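Local coordinates for protein vibralactone Cyclase (Boreostereum vibrans, PDB 6KD0) that catalyses the cyclization that forms the fused bicyclic beta-lactone of vibralactone, and has an alpha/beta hydrolase fold, at residues 98-103 with 172-177; 203-208 with 332-337; 272-277 with 302-307; 279-284 with 309-314. One frame throughout, in Å; residues are numbered along the deposited sequence.

Contact 1 of 4, residues 98-103 with 172-177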
loop_
_atom_site.group_PDB
_atom_site.type_symbol
_atom_site.label_atom_id
_atom_site.label_comp_id
_atom_site.label_asym_id
_atom_site.label_seq_id
_atom_site.Cartn_x
_atom_site.Cartn_y
_atom_site.Cartn_z
ATOM N N LEU A 98 6.539 10.487 5.721
ATOM C CA LEU A 98 5.787 9.301 5.326
ATOM C C LEU A 98 5.440 9.399 3.844
ATOM O O LEU A 98 4.793 10.361 3.423
ATOM C CB LEU A 98 4.502 9.169 6.146
ATOM C CG LEU A 98 3.542 8.065 5.689
ATOM C CD1 LEU A 98 4.102 6.675 5.988
ATOM C CD2 LEU A 98 2.167 8.249 6.329
ATOM N N TYR A 99 5.844 8.406 3.058
ATOM C CA TYR A 99 5.585 8.396 1.616
ATOM C C TYR A 99 4.588 7.275 1.340
ATOM O O TYR A 99 4.909 6.103 1.545
ATOM C CB TYR A 99 6.886 8.195 0.845
ATOM C CG TYR A 99 6.753 8.261 -0.652
ATOM C CD1 TYR A 99 6.777 9.494 -1.298
ATOM C CD2 TYR A 99 6.660 7.104 -1.420
ATOM C CE1 TYR A 99 6.674 9.594 -2.663
ATOM C CE2 TYR A 99 6.549 7.191 -2.808
ATOM C CZ TYR A 99 6.570 8.450 -3.416
ATOM O OH TYR A 99 6.488 8.579 -4.780
ATOM N N TRP A 100 3.390 7.636 0.882
ATOM C CA TRP A 100 2.251 6.726 0.808
ATOM C C TRP A 100 1.907 6.428 -0.645
ATOM O O TRP A 100 1.791 7.354 -1.464
ATOM C CB TRP A 100 1.039 7.324 1.541
ATOM C CG TRP A 100 -0.185 6.521 1.316
ATOM C CD1 TRP A 100 -1.070 6.645 0.272
ATOM C CD2 TRP A 100 -0.634 5.404 2.095
ATOM N NE1 TRP A 100 -2.054 5.690 0.378
ATOM C CE2 TRP A 100 -1.815 4.923 1.490
ATOM C CE3 TRP A 100 -0.171 4.783 3.262
ATOM C CZ2 TRP A 100 -2.534 3.843 2.007
ATOM C CZ3 TRP A 100 -0.887 3.701 3.769
ATOM C CH2 TRP A 100 -2.054 3.246 3.136
ATOM N N VAL A 101 1.734 5.141 -0.967
ATOM C CA VAL A 101 1.426 4.693 -2.327
ATOM C C VAL A 101 0.045 4.044 -2.341
ATOM O O VAL A 101 -0.155 2.944 -1.791
ATOM C CB VAL A 101 2.481 3.723 -2.864
ATOM C CG1 VAL A 101 2.319 3.573 -4.389
ATOM C CG2 VAL A 101 3.862 4.212 -2.492
ATOM N N HIS A 102 -0.882 4.676 -3.067
ATOM C CA HIS A 102 -2.284 4.272 -3.068
ATOM C C HIS A 102 -2.516 2.970 -3.843
ATOM O O HIS A 102 -1.687 2.518 -4.643
ATOM C CB HIS A 102 -3.152 5.402 -3.654
ATOM C CG HIS A 102 -3.023 5.548 -5.138
ATOM N ND1 HIS A 102 -3.606 4.669 -6.026
ATOM C CD2 HIS A 102 -2.388 6.478 -5.892
ATOM C CE1 HIS A 102 -3.312 5.034 -7.263
ATOM N NE2 HIS A 102 -2.576 6.132 -7.209
ATOM N N CYS A 103 -3.701 2.403 -3.635
ATOM C CA CYS A 103 -4.103 1.127 -4.202
ATOM C C CYS A 103 -4.724 1.304 -5.586
ATOM O O CYS A 103 -4.824 2.416 -6.131
ATOM C CB CYS A 103 -5.107 0.435 -3.289
ATOM S SG CYS A 103 -6.791 1.126 -3.465
ATOM N N VAL A 172 9.483 6.651 6.250
ATOM C CA VAL A 172 8.712 5.416 6.162
ATOM C C VAL A 172 7.985 5.383 4.825
ATOM O O VAL A 172 7.287 6.339 4.467
ATOM C CB VAL A 172 7.714 5.298 7.333
ATOM C CG1 VAL A 172 6.787 4.097 7.124
ATOM C CG2 VAL A 172 8.468 5.170 8.646
ATOM N N ILE A 173 8.120 4.280 4.095
ATOM C CA ILE A 173 7.333 4.101 2.877
ATOM C C ILE A 173 6.211 3.124 3.176
ATOM O O ILE A 173 6.392 2.130 3.894
ATOM C CB ILE A 173 8.194 3.628 1.691
ATOM C CG1 ILE A 173 7.362 3.643 0.409
ATOM C CG2 ILE A 173 8.772 2.226 1.953
ATOM C CD1 ILE A 173 8.184 3.523 -0.825
ATOM N N ALA A 174 5.026 3.437 2.678
ATOM C CA ALA A 174 3.852 2.651 2.997
ATOM C C ALA A 174 3.018 2.550 1.736
ATOM O O ALA A 174 2.992 3.485 0.940
ATOM C CB ALA A 174 3.051 3.290 4.145
ATOM N N GLY A 175 2.371 1.412 1.531
ATOM C CA GLY A 175 1.537 1.260 0.352
ATOM C C GLY A 175 0.445 0.236 0.565
ATOM O O GLY A 175 0.586 -0.706 1.355
ATOM N N GLN A 176 -0.641 0.420 -0.176
ATOM C CA GLN A 176 -1.836 -0.412 -0.077
ATOM C C GLN A 176 -2.047 -1.179 -1.377
ATOM O O GLN A 176 -2.131 -0.571 -2.446
ATOM C CB GLN A 176 -3.048 0.467 0.227
ATOM C CG GLN A 176 -4.342 -0.272 0.389
ATOM C CD GLN A 176 -5.462 0.689 0.701
ATOM O OE1 GLN A 176 -6.259 1.025 -0.172
ATOM N NE2 GLN A 176 -5.501 1.176 1.935
ATOM N N SER A 177 -2.129 -2.508 -1.280
ATOM C CA SER A 177 -2.472 -3.405 -2.400
ATOM C C SER A 177 -1.480 -3.169 -3.534
ATOM O O SER A 177 -0.272 -3.326 -3.301
ATOM C CB SER A 177 -3.947 -3.238 -2.762
ATOM O OG SER A 177 -4.297 -4.195 -3.767
HETATM O O HOH W 1 -5.176 3.295 -1.330
#
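Two neighbouring parallel strands from the middle of the alpha/beta hydrolase sheet meet here, 98-101 and 172-176. Y99 N donates almost straight to V172 O at 2.9 Å, and A174 N returns a bond to Y99 O; V101 N to A174 O and Q176 N to V101 O continue the pairing. Beyond the paired residues, strand 172-176 runs into the turn that carries S177, which with G175 fits the GxSxG nucleophile elbow of the family; S177 has phi 57°, the strained backbone expected of such an elbow, and its OG bonds to H311.

On the face holding W100, the indole swings over the neighbouring strand with CG anti to the backbone N (chi1 172°), so that CE3 lies 3.7 Å from A174 CB. The small methyl leaves room for the six-membered ring, whose far CZ2 reaches Q176 CB at 3.9 Å. Q176 is fully extended, its amide plane perpendicular to the indole and NE2 at the ring's edge; that NE2 bonds to Q207. At the other end of the amide, a water donates to Q176 OE1 at 2.8 Å and accepts from C103 N at 2.9 Å, tying the loop after strand 98-101 to the elbow.

Contact 2 of 4, residues 203-208 with 332-337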
loop_
_atom_site.group_PDB
_atom_site.type_symbol
_atom_site.label_atom_id
_atom_site.label_comp_id
_atom_site.label_asym_id
_atom_site.label_seq_id
_atom_site.Cartn_x
_atom_site.Cartn_y
_atom_site.Cartn_z
ATOM N N GLY A 203 11.778 2.502 7.395
ATOM C CA GLY A 203 10.709 1.573 7.685
ATOM C C GLY A 203 9.790 1.441 6.494
ATOM O O GLY A 203 9.779 2.282 5.589
ATOM N N GLN A 204 9.015 0.366 6.511
ATOM C CA GLN A 204 8.081 0.108 5.433
ATOM C C GLN A 204 6.835 -0.583 5.956
ATOM O O GLN A 204 6.928 -1.549 6.712
ATOM C CB GLN A 204 8.717 -0.759 4.350
ATOM C CG GLN A 204 7.729 -1.163 3.282
ATOM C CD GLN A 204 8.433 -1.575 2.023
ATOM O OE1 GLN A 204 9.492 -2.199 2.082
ATOM N NE2 GLN A 204 7.872 -1.212 0.876
ATOM N N LEU A 205 5.670 -0.105 5.526
ATOM C CA LEU A 205 4.393 -0.721 5.858
ATOM C C LEU A 205 3.697 -1.089 4.564
ATOM O O LEU A 205 3.622 -0.260 3.652
ATOM C CB LEU A 205 3.505 0.230 6.668
ATOM C CG LEU A 205 2.191 -0.363 7.198
ATOM C CD1 LEU A 205 1.837 0.280 8.532
ATOM C CD2 LEU A 205 1.039 -0.185 6.211
ATOM N N VAL A 206 3.177 -2.314 4.476
ATOM C CA VAL A 206 2.366 -2.662 3.313
ATOM C C VAL A 206 1.108 -3.392 3.760
ATOM O O VAL A 206 1.079 -4.077 4.791
ATOM C CB VAL A 206 3.141 -3.495 2.257
ATOM C CG1 VAL A 206 4.330 -2.709 1.725
ATOM C CG2 VAL A 206 3.587 -4.812 2.838
ATOM N N GLN A 207 0.053 -3.238 2.971
ATOM C CA GLN A 207 -1.207 -3.924 3.223
ATOM C C GLN A 207 -1.520 -4.792 2.016
ATOM O O GLN A 207 -1.670 -4.272 0.906
ATOM C CB GLN A 207 -2.343 -2.926 3.477
ATOM C CG GLN A 207 -2.027 -1.849 4.516
ATOM C CD GLN A 207 -3.015 -0.687 4.487
ATOM O OE1 GLN A 207 -3.411 -0.223 3.416
ATOM N NE2 GLN A 207 -3.403 -0.196 5.665
ATOM N N TYR A 208 -1.625 -6.107 2.242
ATOM C CA TYR A 208 -2.073 -7.127 1.292
ATOM C C TYR A 208 -1.616 -6.875 -0.148
ATOM O O TYR A 208 -2.459 -6.814 -1.044
ATOM C CB TYR A 208 -3.614 -7.269 1.376
ATOM C CG TYR A 208 -4.448 -5.986 1.490
ATOM C CD1 TYR A 208 -4.751 -5.221 0.374
ATOM C CD2 TYR A 208 -4.958 -5.553 2.722
ATOM C CE1 TYR A 208 -5.513 -4.063 0.460
ATOM C CE2 TYR A 208 -5.717 -4.382 2.820
ATOM C CZ TYR A 208 -5.996 -3.648 1.685
ATOM O OH TYR A 208 -6.742 -2.480 1.734
ATOM N N GLU A 332 -0.823 2.339 14.122
ATOM C CA GLU A 332 0.075 1.815 15.156
ATOM C C GLU A 332 1.344 1.225 14.549
ATOM O O GLU A 332 2.432 1.350 15.123
ATOM C CB GLU A 332 -0.631 0.748 15.996
ATOM C CG GLU A 332 -1.486 1.267 17.142
ATOM C CD GLU A 332 -2.300 0.153 17.802
ATOM O OE1 GLU A 332 -3.238 0.476 18.573
ATOM O OE2 GLU A 332 -1.996 -1.044 17.552
ATOM N N GLY A 333 1.223 0.554 13.403
ATOM C CA GLY A 333 2.411 0.051 12.726
ATOM C C GLY A 333 3.292 1.177 12.220
ATOM O O GLY A 333 4.522 1.127 12.327
ATOM N N MET A 334 2.672 2.216 11.663
ATOM C CA MET A 334 3.428 3.423 11.334
ATOM C C MET A 334 4.153 3.972 12.557
ATOM O O MET A 334 5.320 4.371 12.473
ATOM C CB MET A 334 2.509 4.488 10.752
ATOM C CG MET A 334 1.938 4.107 9.385
ATOM S SD MET A 334 0.807 5.332 8.724
ATOM C CE MET A 334 0.624 4.675 7.047
ATOM N N SER A 335 3.450 4.063 13.685
ATOM C CA SER A 335 4.069 4.593 14.896
ATOM C C SER A 335 5.245 3.736 15.326
ATOM O O SER A 335 6.268 4.269 15.758
ATOM C CB SER A 335 3.041 4.696 16.018
ATOM O OG SER A 335 2.315 5.892 15.860
ATOM N N TRP A 336 5.119 2.408 15.210
ATOM C CA TRP A 336 6.237 1.517 15.503
ATOM C C TRP A 336 7.425 1.844 14.616
ATOM O O TRP A 336 8.545 2.046 15.101
ATOM C CB TRP A 336 5.812 0.060 15.326
ATOM C CG TRP A 336 6.955 -0.908 15.407
ATOM C CD1 TRP A 336 7.801 -1.103 16.466
ATOM C CD2 TRP A 336 7.390 -1.802 14.375
ATOM N NE1 TRP A 336 8.728 -2.077 16.159
ATOM C CE2 TRP A 336 8.500 -2.519 14.881
ATOM C CE3 TRP A 336 6.942 -2.071 13.079
ATOM C CZ2 TRP A 336 9.173 -3.486 14.129
ATOM C CZ3 TRP A 336 7.610 -3.023 12.326
ATOM C CH2 TRP A 336 8.715 -3.726 12.861
ATOM N N LEU A 337 7.189 1.949 13.307
ATOM C CA LEU A 337 8.282 2.247 12.388
ATOM C C LEU A 337 8.924 3.601 12.688
ATOM O O LEU A 337 10.153 3.730 12.684
ATOM C CB LEU A 337 7.772 2.189 10.952
ATOM C CG LEU A 337 7.304 0.799 10.525
ATOM C CD1 LEU A 337 6.584 0.858 9.157
ATOM C CD2 LEU A 337 8.478 -0.174 10.476
#
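L337 and L205 carry the contact about equally; L337 uses both of its branches. Its CD1 sits 3.4 Å from Q204 O and also meets L205 CB, while CD2 packs on G203 CA. From the strand, L205 CD1 reaches back to the helix, 3.9 Å from M334 CG and close to M334 N, the two side chains crossing at about a right angle.

Torsions aim these groups. L337 has CG anti to its carbonyl carbon (chi1 -64°), and L205 has CG anti to its backbone N. Two glycines let the backbones come close: a CB on G203 would clash with L337 CB, and one on G333 would press on L205 CD1. Putting an alanine at L337 would remove both methyl branches and would probably loosen the helix against G203 and Q204.

Further out, L337 also touches V172 and W336 touches F274, so helix 321-338 lies across strands 171-176, 203-207 and 273-278; L205 itself packs on A174 and F274. Strand 203-207 and helix segment 332-337 run nearly antiparallel, their axes 8.4 Å apart. With backbone groups of G203, Q204 and L205 bonded to the neighbouring strands, what remains is van der Waals contact of aliphatic groups with each other and with the strand backbone, so this interface probably depends on shape and exclusion of water more than on directed bonds.

Contact 3 of 4, residues 272-277 with 302-307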
loop_
_atom_site.group_PDB
_atom_site.type_symbol
_atom_site.label_atom_id
_atom_site.label_comp_id
_atom_site.label_asym_id
_atom_site.label_seq_id
_atom_site.Cartn_x
_atom_site.Cartn_y
_atom_site.Cartn_z
ATOM N N PRO A 272 12.838 -2.204 8.173
ATOM C CA PRO A 272 11.908 -2.982 8.989
ATOM C C PRO A 272 10.519 -2.924 8.372
ATOM O O PRO A 272 10.101 -1.894 7.849
ATOM C CB PRO A 272 11.956 -2.294 10.358
ATOM C CG PRO A 272 13.208 -1.475 10.356
ATOM C CD PRO A 272 13.563 -1.168 8.932
ATOM N N LEU A 273 9.821 -4.054 8.404
ATOM C CA LEU A 273 8.618 -4.259 7.612
ATOM C C LEU A 273 7.439 -4.592 8.511
ATOM O O LEU A 273 7.481 -5.585 9.242
ATOM C CB LEU A 273 8.832 -5.382 6.599
ATOM C CG LEU A 273 7.587 -5.827 5.839
ATOM C CD1 LEU A 273 7.046 -4.693 4.977
ATOM C CD2 LEU A 273 7.928 -7.037 4.985
ATOM N N PHE A 274 6.372 -3.799 8.404
ATOM C CA PHE A 274 5.091 -4.057 9.051
ATOM C C PHE A 274 4.119 -4.485 7.957
ATOM O O PHE A 274 3.792 -3.691 7.065
ATOM C CB PHE A 274 4.593 -2.819 9.800
ATOM C CG PHE A 274 3.370 -3.058 10.666
ATOM C CD1 PHE A 274 2.092 -2.966 10.138
ATOM C CD2 PHE A 274 3.506 -3.315 12.021
ATOM C CE1 PHE A 274 0.976 -3.166 10.939
ATOM C CE2 PHE A 274 2.397 -3.521 12.831
ATOM C CZ PHE A 274 1.126 -3.444 12.286
ATOM N N PHE A 275 3.661 -5.732 8.032
ATOM C CA PHE A 275 2.896 -6.372 6.976
ATOM C C PHE A 275 1.487 -6.650 7.479
ATOM O O PHE A 275 1.310 -7.203 8.571
ATOM C CB PHE A 275 3.584 -7.671 6.547
ATOM C CG PHE A 275 3.157 -8.168 5.209
ATOM C CD1 PHE A 275 1.932 -8.791 5.048
ATOM C CD2 PHE A 275 3.990 -8.016 4.102
ATOM C CE1 PHE A 275 1.531 -9.251 3.800
ATOM C CE2 PHE A 275 3.591 -8.480 2.854
ATOM C CZ PHE A 275 2.367 -9.093 2.713
ATOM N N MET A 276 0.486 -6.252 6.700
ATOM C CA MET A 276 -0.905 -6.449 7.079
ATOM C C MET A 276 -1.578 -7.306 6.023
ATOM O O MET A 276 -1.492 -6.999 4.834
ATOM C CB MET A 276 -1.626 -5.110 7.222
ATOM C CG MET A 276 -0.910 -4.174 8.146
ATOM S SD MET A 276 -1.813 -2.647 8.371
ATOM C CE MET A 276 -3.124 -3.204 9.461
ATOM N N SER A 277 -2.259 -8.361 6.456
ATOM C CA SER A 277 -2.837 -9.345 5.557
ATOM C C SER A 277 -4.320 -9.518 5.845
ATOM O O SER A 277 -4.753 -9.450 6.998
ATOM C CB SER A 277 -2.124 -10.692 5.694
ATOM O OG SER A 277 -2.544 -11.620 4.690
ATOM N N ARG A 302 7.116 -7.508 11.359
ATOM C CA ARG A 302 5.892 -7.780 12.098
ATOM C C ARG A 302 4.779 -8.081 11.111
ATOM O O ARG A 302 4.722 -7.487 10.035
ATOM C CB ARG A 302 5.496 -6.621 12.999
ATOM C CG ARG A 302 6.400 -6.473 14.188
ATOM C CD ARG A 302 5.850 -5.540 15.239
ATOM N NE ARG A 302 6.853 -5.343 16.281
ATOM C CZ ARG A 302 6.747 -4.497 17.302
ATOM N NH1 ARG A 302 5.664 -3.735 17.442
ATOM N NH2 ARG A 302 7.739 -4.413 18.186
ATOM N N MET A 303 3.921 -9.024 11.469
ATOM C CA MET A 303 2.821 -9.470 10.633
ATOM C C MET A 303 1.543 -9.317 11.443
ATOM O O MET A 303 1.543 -9.556 12.654
ATOM C CB MET A 303 3.043 -10.928 10.219
ATOM C CG MET A 303 1.808 -11.740 9.882
ATOM S SD MET A 303 1.146 -11.285 8.277
ATOM C CE MET A 303 2.608 -11.480 7.255
ATOM N N THR A 304 0.474 -8.868 10.792
ATOM C CA THR A 304 -0.858 -8.834 11.385
ATOM C C THR A 304 -1.819 -9.452 10.395
ATOM O O THR A 304 -1.889 -8.993 9.250
ATOM C CB THR A 304 -1.317 -7.412 11.706
ATOM O OG1 THR A 304 -0.362 -6.785 12.563
ATOM C CG2 THR A 304 -2.666 -7.471 12.395
ATOM N N MET A 305 -2.564 -10.466 10.833
ATOM C CA MET A 305 -3.526 -11.165 9.989
ATOM C C MET A 305 -4.956 -10.848 10.427
ATOM O O MET A 305 -5.282 -10.931 11.620
ATOM C CB MET A 305 -3.270 -12.678 10.027
ATOM C CG MET A 305 -4.361 -13.508 9.352
ATOM S SD MET A 305 -4.487 -13.257 7.549
ATOM C CE MET A 305 -2.909 -13.928 6.984
ATOM N N TYR A 306 -5.811 -10.483 9.470
ATOM C CA TYR A 306 -7.241 -10.298 9.702
ATOM C C TYR A 306 -8.002 -11.459 9.080
ATOM O O TYR A 306 -8.323 -11.434 7.881
ATOM C CB TYR A 306 -7.723 -8.957 9.137
ATOM C CG TYR A 306 -7.385 -7.809 10.053
ATOM C CD1 TYR A 306 -6.074 -7.375 10.198
ATOM C CD2 TYR A 306 -8.374 -7.188 10.810
ATOM C CE1 TYR A 306 -5.763 -6.344 11.056
ATOM C CE2 TYR A 306 -8.069 -6.146 11.672
ATOM C CZ TYR A 306 -6.767 -5.729 11.785
ATOM O OH TYR A 306 -6.448 -4.699 12.643
ATOM N N PRO A 307 -8.305 -12.511 9.844
ATOM C CA PRO A 307 -9.007 -13.660 9.260
ATOM C C PRO A 307 -10.444 -13.324 8.896
ATOM O O PRO A 307 -11.081 -12.453 9.493
ATOM C CB PRO A 307 -8.951 -14.729 10.361
ATOM C CG PRO A 307 -8.493 -14.055 11.596
ATOM C CD PRO A 307 -7.901 -12.727 11.245
#
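F275 and M303 lie side by side and point the same way, off the same face of the sheet. F275 holds CG anti to its backbone N, and M303 does likewise but then bends at chi2 (75°) and chi3 (53°), curling its thioether back toward the phenyl. CE ends 3.5 Å from F275 CD1, and SD stands 5.3 Å from the ring centroid, an oblique Met-aromatic contact. An alanine in place of M303 would lose this sulfur and methyl and would probably leave F275 less firmly held on that side. M305 repeats the hook farther along, bringing CE to 3.3 Å from S277 OG.

These strands close a beta-alpha-beta unit, 273-278 and 301-307 joined by helix 284-296, whose L288 and H291 touch M303; strand 301-307 is the outermost on this side of the sheet. Five backbone bonds of 2.9 Å hold the pair in parallel register, beginning with R302 N to L273 O and ending with Y306 N to S277 O.

On the face carrying F274 the crossings are oblique. The phenyl meets R302 CB at CD2, 4.0 Å away, and T304 OG1 at CZ, 3.7 Å away; M276 SD lies in plane at its edge. T304 OG1 bonds to E329, and the extended R302 carries its guanidinium off to a cation-pi contact with W336, both on helix 321-338.

Contact 4 of 4, residues 279-284 with 309-314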
loop_
_atom_site.group_PDB
_atom_site.type_symbol
_atom_site.label_atom_id
_atom_site.label_comp_id
_atom_site.label_asym_id
_atom_site.label_seq_id
_atom_site.Cartn_x
_atom_site.Cartn_y
_atom_site.Cartn_z
ATOM N N GLY A 279 -7.407 -12.326 5.428
ATOM C CA GLY A 279 -7.429 -13.777 5.339
ATOM C C GLY A 279 -8.154 -14.305 4.117
ATOM O O GLY A 279 -7.774 -15.335 3.562
ATOM N N TRP A 280 -9.218 -13.630 3.692
ATOM C CA TRP A 280 -10.099 -14.153 2.649
ATOM C C TRP A 280 -9.778 -13.475 1.321
ATOM O O TRP A 280 -10.532 -12.645 0.821
ATOM C CB TRP A 280 -11.554 -13.927 3.047
ATOM C CG TRP A 280 -12.577 -14.690 2.254
ATOM C CD1 TRP A 280 -12.362 -15.548 1.206
ATOM C CD2 TRP A 280 -13.997 -14.646 2.450
ATOM N NE1 TRP A 280 -13.564 -16.045 0.748
ATOM C CE2 TRP A 280 -14.581 -15.504 1.494
ATOM C CE3 TRP A 280 -14.832 -13.955 3.335
ATOM C CZ2 TRP A 280 -15.964 -15.697 1.411
ATOM C CZ3 TRP A 280 -16.208 -14.150 3.247
ATOM C CH2 TRP A 280 -16.752 -15.013 2.294
ATOM N N ASP A 281 -8.640 -13.863 0.738
ATOM C CA ASP A 281 -7.992 -13.048 -0.283
ATOM C C ASP A 281 -7.103 -13.960 -1.119
ATOM O O ASP A 281 -6.235 -14.644 -0.560
ATOM C CB ASP A 281 -7.193 -11.927 0.408
ATOM C CG ASP A 281 -6.527 -10.949 -0.555
ATOM O OD1 ASP A 281 -6.514 -11.167 -1.792
ATOM O OD2 ASP A 281 -6.003 -9.937 -0.047
ATOM N N PRO A 282 -7.311 -14.033 -2.440
ATOM C CA PRO A 282 -6.429 -14.872 -3.279
ATOM C C PRO A 282 -4.969 -14.455 -3.229
ATOM O O PRO A 282 -4.084 -15.304 -3.413
ATOM C CB PRO A 282 -7.014 -14.695 -4.691
ATOM C CG PRO A 282 -7.730 -13.371 -4.634
ATOM C CD PRO A 282 -8.322 -13.324 -3.248
ATOM N N LEU A 283 -4.684 -13.177 -2.979
ATOM C CA LEU A 283 -3.310 -12.681 -2.873
ATOM C C LEU A 283 -2.683 -12.931 -1.505
ATOM O O LEU A 283 -1.556 -12.480 -1.265
ATOM C CB LEU A 283 -3.278 -11.171 -3.156
ATOM C CG LEU A 283 -3.638 -10.690 -4.553
ATOM C CD1 LEU A 283 -3.430 -9.159 -4.681
ATOM C CD2 LEU A 283 -2.846 -11.430 -5.616
ATOM N N ARG A 284 -3.384 -13.614 -0.595
ATOM C CA ARG A 284 -2.879 -13.744 0.767
ATOM C C ARG A 284 -1.533 -14.457 0.801
ATOM O O ARG A 284 -0.578 -13.979 1.426
ATOM C CB ARG A 284 -3.895 -14.485 1.641
ATOM C CG ARG A 284 -3.429 -14.709 3.078
ATOM C CD ARG A 284 -4.305 -15.770 3.779
ATOM N NE ARG A 284 -4.055 -17.117 3.262
ATOM C CZ ARG A 284 -4.992 -18.031 3.021
ATOM N NH1 ARG A 284 -6.276 -17.756 3.223
ATOM N NH2 ARG A 284 -4.643 -19.231 2.574
ATOM N N VAL A 309 -11.899 -11.790 6.465
ATOM C CA VAL A 309 -12.317 -10.585 5.747
ATOM C C VAL A 309 -11.557 -10.464 4.432
ATOM O O VAL A 309 -10.411 -10.934 4.317
ATOM C CB VAL A 309 -12.146 -9.324 6.608
ATOM C CG1 VAL A 309 -13.262 -9.274 7.640
ATOM C CG2 VAL A 309 -10.800 -9.314 7.280
ATOM N N PRO A 310 -12.161 -9.846 3.424
ATOM C CA PRO A 310 -11.559 -9.810 2.090
ATOM C C PRO A 310 -10.571 -8.657 1.900
ATOM O O PRO A 310 -10.429 -7.745 2.717
ATOM C CB PRO A 310 -12.778 -9.634 1.189
ATOM C CG PRO A 310 -13.684 -8.783 2.004
ATOM C CD PRO A 310 -13.536 -9.313 3.409
ATOM N N HIS A 311 -9.896 -8.728 0.761
ATOM C CA HIS A 311 -8.989 -7.698 0.263
ATOM C C HIS A 311 -9.633 -6.317 0.287
ATOM O O HIS A 311 -10.674 -6.092 -0.340
ATOM C CB HIS A 311 -8.597 -8.079 -1.162
ATOM C CG HIS A 311 -7.423 -7.331 -1.713
ATOM N ND1 HIS A 311 -6.129 -7.786 -1.587
ATOM C CD2 HIS A 311 -7.358 -6.206 -2.460
ATOM C CE1 HIS A 311 -5.312 -6.964 -2.222
ATOM N NE2 HIS A 311 -6.033 -5.996 -2.758
ATOM N N ALA A 312 -9.015 -5.396 1.025
ATOM C CA ALA A 312 -9.427 -3.994 1.069
ATOM C C ALA A 312 -10.801 -3.792 1.683
ATOM O O ALA A 312 -11.481 -2.811 1.348
ATOM C CB ALA A 312 -9.421 -3.356 -0.323
ATOM N N PHE A 313 -11.237 -4.711 2.557
ATOM C CA PHE A 313 -12.542 -4.557 3.195
ATOM C C PHE A 313 -12.618 -3.278 4.014
ATOM O O PHE A 313 -13.709 -2.733 4.197
ATOM C CB PHE A 313 -12.848 -5.755 4.087
ATOM C CG PHE A 313 -12.269 -5.622 5.466
ATOM C CD1 PHE A 313 -10.932 -5.912 5.699
ATOM C CD2 PHE A 313 -13.053 -5.178 6.521
ATOM C CE1 PHE A 313 -10.392 -5.774 6.976
ATOM C CE2 PHE A 313 -12.517 -5.032 7.786
ATOM C CZ PHE A 313 -11.187 -5.330 8.012
ATOM N N HIS A 314 -11.477 -2.782 4.525
ATOM C CA HIS A 314 -11.516 -1.572 5.338
ATOM C C HIS A 314 -11.706 -0.308 4.515
ATOM O O HIS A 314 -12.097 0.715 5.075
ATOM C CB HIS A 314 -10.262 -1.473 6.227
ATOM C CG HIS A 314 -9.064 -0.857 5.572
ATOM N ND1 HIS A 314 -8.353 -1.483 4.571
ATOM C CD2 HIS A 314 -8.414 0.304 5.824
ATOM C CE1 HIS A 314 -7.335 -0.720 4.216
ATOM N NE2 HIS A 314 -7.350 0.370 4.959
HETATM O O HOH W 2 -10.634 -10.673 -1.285
#
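From the D281 backbone the side chain leaves with CG anti to N (chi1 -177°), and CB sets the carboxylate in front of H311. CG lies 3.4 Å from H311 ND1 where the group divides. OD1 turns back on its own loop and accepts from L283 N at 3.0 Å, a capping bond in the turn leading into helix 284-296. OD2 accepts a hydrogen bond from H311 ND1 at 2.6 Å with an N-H...O angle of 157°. Carboxylate and imidazole planes are 84° apart; OD2 lies in the ring plane, while ND1 comes to OD2 from above the plane of the acid. L283 CD1 adds a contact 3.8 Å from H311 CE1.

The backbones are tied as well: W280 N donates to V309 O at 3.0 Å, from above the carbonyl plane, and a water bridges W280 O to H311 N.

Bonds at both ring nitrogens, to D281 OD2 and S177 OG, probably hold the ring's rotation, and the nearby carboxylate would probably make NE2 more basic. Y208 also meets the ring. Acid loop, histidine loop and elbow serine together match the Ser-His-Asp triad of alpha/beta hydrolases, so D281 and H311 are probably its charge-relay half.

All four contacts are largely buried, but contact 1 lies nearest the middle of the chain, and contact 3 takes in the outermost strand, with R302 exposed. Contacts 1, 2 and 3 share one sheet: strand 203-207 of contact 2 sits between strands 171-176 and 273-278, joined to each by probable backbone hydrogen bonds. Contacts 1 and 3 are parallel strand pairings rich in backbone bonds, whereas contact 2 is apolar helix-on-sheet packing. Contact 4 belongs to loops beyond the strand ends and relies on a histidine-carboxylate hydrogen bond. It meets contact 1 through S177 OG and H311 NE2, 2.7 Å apart, where the presumed triad comes together.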